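PDB 4P0F: serine protease inhibitor 4, isoform B from Drosophila melanogaster, which probably inhibits serine and cysteine endopeptidases. Local coordinates for residues G102-Q107 against M304-E309. Sequence-based numbering, arbitrary orientation.
Sequences GYQLRQ and MLQSPE
The Tyr103 ring is met at its edge by two residues of 304-309: Ser307 CB lies in its plane, 3.9 Å from Tyr103 CE2, and Glu309 OE2 lies near the ring plane, beside the hydroxyl on the CE2 side. Leu305 CD1 comes obliquely to Tyr103 CD2, 4.0 Å away. Tyr103 OH donates to Glu309 OE2 over 2.7 Å on the syn side of the carboxylate, whose plane is turned 70° from the ring; Glu309 OE1 forms a salt bridge with Arg162 of strand 161-174. An alanine in place of Tyr103 would probably leave Glu309 OE2 without this donor and open a gap beside Ser307 CB and Leu305 CD1. Chi1 of 169° holds Ser307 OG beside the carbonyl carbon, toward the onward chain, where Glu309 N donates to it in an ST turn. At the periphery of the serpin fold, the contact's centre about 29 Å from that of the chain, the loop leading into helix 107-115 joins the one before strand 311-324 through a single beta bridge, Leu105 with Leu305. Gln306 N donates to Gln104 O (3.0 Å), and Arg106 N to Met304 O (2.9 Å). One water accepts from both Gln104 N and Ser307 N. Leu105 CD2 packs against Leu305 CD2 at 3.7 Å, while Arg106 lays CG over Leu305 O and sends NH1 to Gly302 O.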
loop_
_atom_site.group_PDB
_atom_site.type_symbol
_atom_site.label_atom_id
_atom_site.label_comp_id
_atom_site.label_asym_id
_atom_site.label_seq_id
_atom_site.Cartn_x
_atom_site.Cartn_y
_atom_site.Cartn_z
ATOM N N GLY A 102 26.425 -12.554 -11.051
ATOM C CA GLY A 102 27.807 -12.113 -11.120
ATOM C C GLY A 102 28.091 -10.859 -10.314
ATOM O O GLY A 102 29.251 -10.566 -10.003
ATOM N N TYR A 103 27.047 -10.107 -9.973
ATOM C CA TYR A 103 27.213 -8.904 -9.162
ATOM C C TYR A 103 27.033 -9.225 -7.683
ATOM O O TYR A 103 26.161 -10.000 -7.310
ATOM C CB TYR A 103 26.230 -7.814 -9.605
ATOM C CG TYR A 103 26.629 -7.200 -10.922
ATOM C CD1 TYR A 103 26.257 -7.782 -12.118
ATOM C CD2 TYR A 103 27.421 -6.053 -10.972
ATOM C CE1 TYR A 103 26.643 -7.240 -13.331
ATOM C CE2 TYR A 103 27.793 -5.502 -12.175
ATOM C CZ TYR A 103 27.398 -6.098 -13.353
ATOM O OH TYR A 103 27.773 -5.570 -14.566
ATOM N N GLN A 104 27.898 -8.650 -6.857
ATOM C CA GLN A 104 27.851 -8.845 -5.415
ATOM C C GLN A 104 27.341 -7.581 -4.737
ATOM O O GLN A 104 27.750 -6.473 -5.085
ATOM C CB GLN A 104 29.233 -9.197 -4.875
ATOM C CG GLN A 104 29.855 -10.415 -5.532
ATOM C CD GLN A 104 31.092 -10.881 -4.811
ATOM O OE1 GLN A 104 32.217 -10.570 -5.210
ATOM N NE2 GLN A 104 30.894 -11.630 -3.733
ATOM N N LEU A 105 26.452 -7.759 -3.773
ATOM C CA LEU A 105 25.997 -6.653 -2.945
ATOM C C LEU A 105 27.124 -6.181 -2.046
ATOM O O LEU A 105 27.982 -6.967 -1.661
ATOM C CB LEU A 105 24.811 -7.073 -2.088
ATOM C CG LEU A 105 23.563 -7.578 -2.809
ATOM C CD1 LEU A 105 22.464 -7.836 -1.804
ATOM C CD2 LEU A 105 23.095 -6.599 -3.864
ATOM N N ARG A 106 27.130 -4.895 -1.711
ATOM C CA ARG A 106 28.042 -4.404 -0.692
ATOM C C ARG A 106 27.625 -4.971 0.656
ATOM O O ARG A 106 26.444 -5.202 0.891
ATOM C CB ARG A 106 28.060 -2.877 -0.669
ATOM C CG ARG A 106 28.626 -2.295 -1.946
ATOM C CD ARG A 106 28.907 -0.814 -1.847
ATOM N NE ARG A 106 30.037 -0.507 -0.976
ATOM C CZ ARG A 106 30.531 0.716 -0.792
ATOM N NH1 ARG A 106 30.007 1.755 -1.430
ATOM N NH2 ARG A 106 31.558 0.902 0.026
ATOM N N GLN A 107 28.597 -5.193 1.534
ATOM C CA GLN A 107 28.337 -5.875 2.800
ATOM C C GLN A 107 27.289 -5.169 3.670
ATOM O O GLN A 107 26.372 -5.817 4.172
ATOM C CB GLN A 107 29.635 -6.038 3.592
ATOM C CG GLN A 107 29.474 -6.876 4.853
ATOM C CD GLN A 107 30.765 -7.007 5.643
ATOM O OE1 GLN A 107 31.862 -6.861 5.101
ATOM N NE2 GLN A 107 30.638 -7.278 6.935
ATOM N N MET A 304 24.926 0.154 -3.162
ATOM C CA MET A 304 24.236 -1.102 -3.445
ATOM C C MET A 304 25.187 -2.247 -3.808
ATOM O O MET A 304 25.146 -3.302 -3.189
ATOM C CB MET A 304 23.229 -0.906 -4.577
ATOM C CG MET A 304 22.014 -0.130 -4.149
ATOM S SD MET A 304 20.800 0.025 -5.469
ATOM C CE MET A 304 19.329 0.442 -4.510
ATOM N N LEU A 305 26.044 -2.020 -4.801
ATOM C CA LEU A 305 26.900 -3.075 -5.358
ATOM C C LEU A 305 28.394 -2.808 -5.176
ATOM O O LEU A 305 28.833 -1.660 -5.117
ATOM C CB LEU A 305 26.626 -3.228 -6.849
ATOM C CG LEU A 305 25.194 -3.525 -7.289
ATOM C CD1 LEU A 305 25.135 -3.588 -8.806
ATOM C CD2 LEU A 305 24.708 -4.812 -6.678
ATOM N N GLN A 306 29.194 -3.866 -5.135
ATOM C CA GLN A 306 30.634 -3.677 -5.070
ATOM C C GLN A 306 31.137 -2.997 -6.349
ATOM O O GLN A 306 32.106 -2.246 -6.329
ATOM C CB GLN A 306 31.337 -5.017 -4.843
ATOM C CG GLN A 306 30.920 -5.659 -3.531
ATOM C CD GLN A 306 31.699 -6.910 -3.199
ATOM O OE1 GLN A 306 32.445 -7.430 -4.026
ATOM N NE2 GLN A 306 31.526 -7.405 -1.980
ATOM N N SER A 307 30.464 -3.271 -7.460
ATOM C CA SER A 307 30.792 -2.658 -8.742
ATOM C C SER A 307 30.682 -1.146 -8.718
ATOM O O SER A 307 29.714 -0.619 -8.171
ATOM C CB SER A 307 29.855 -3.201 -9.823
ATOM O OG SER A 307 29.984 -2.440 -11.011
ATOM N N PRO A 308 31.634 -0.439 -9.349
ATOM C CA PRO A 308 31.519 1.024 -9.370
ATOM C C PRO A 308 30.563 1.576 -10.439
ATOM O O PRO A 308 30.440 2.799 -10.551
ATOM C CB PRO A 308 32.956 1.475 -9.641
ATOM C CG PRO A 308 33.544 0.385 -10.424
ATOM C CD PRO A 308 32.915 -0.892 -9.927
ATOM N N GLU A 309 29.878 0.708 -11.179
ATOM C CA GLU A 309 28.900 1.149 -12.174
ATOM C C GLU A 309 27.864 2.075 -11.565
ATOM O O GLU A 309 27.187 1.693 -10.612
ATOM C CB GLU A 309 28.159 -0.037 -12.793
ATOM C CG GLU A 309 29.024 -0.934 -13.652
ATOM C CD GLU A 309 28.311 -2.196 -14.093
ATOM O OE1 GLU A 309 27.076 -2.269 -13.933
ATOM O OE2 GLU A 309 28.993 -3.125 -14.589
HETATM O O HOH W 1 29.387 -6.186 -7.942
#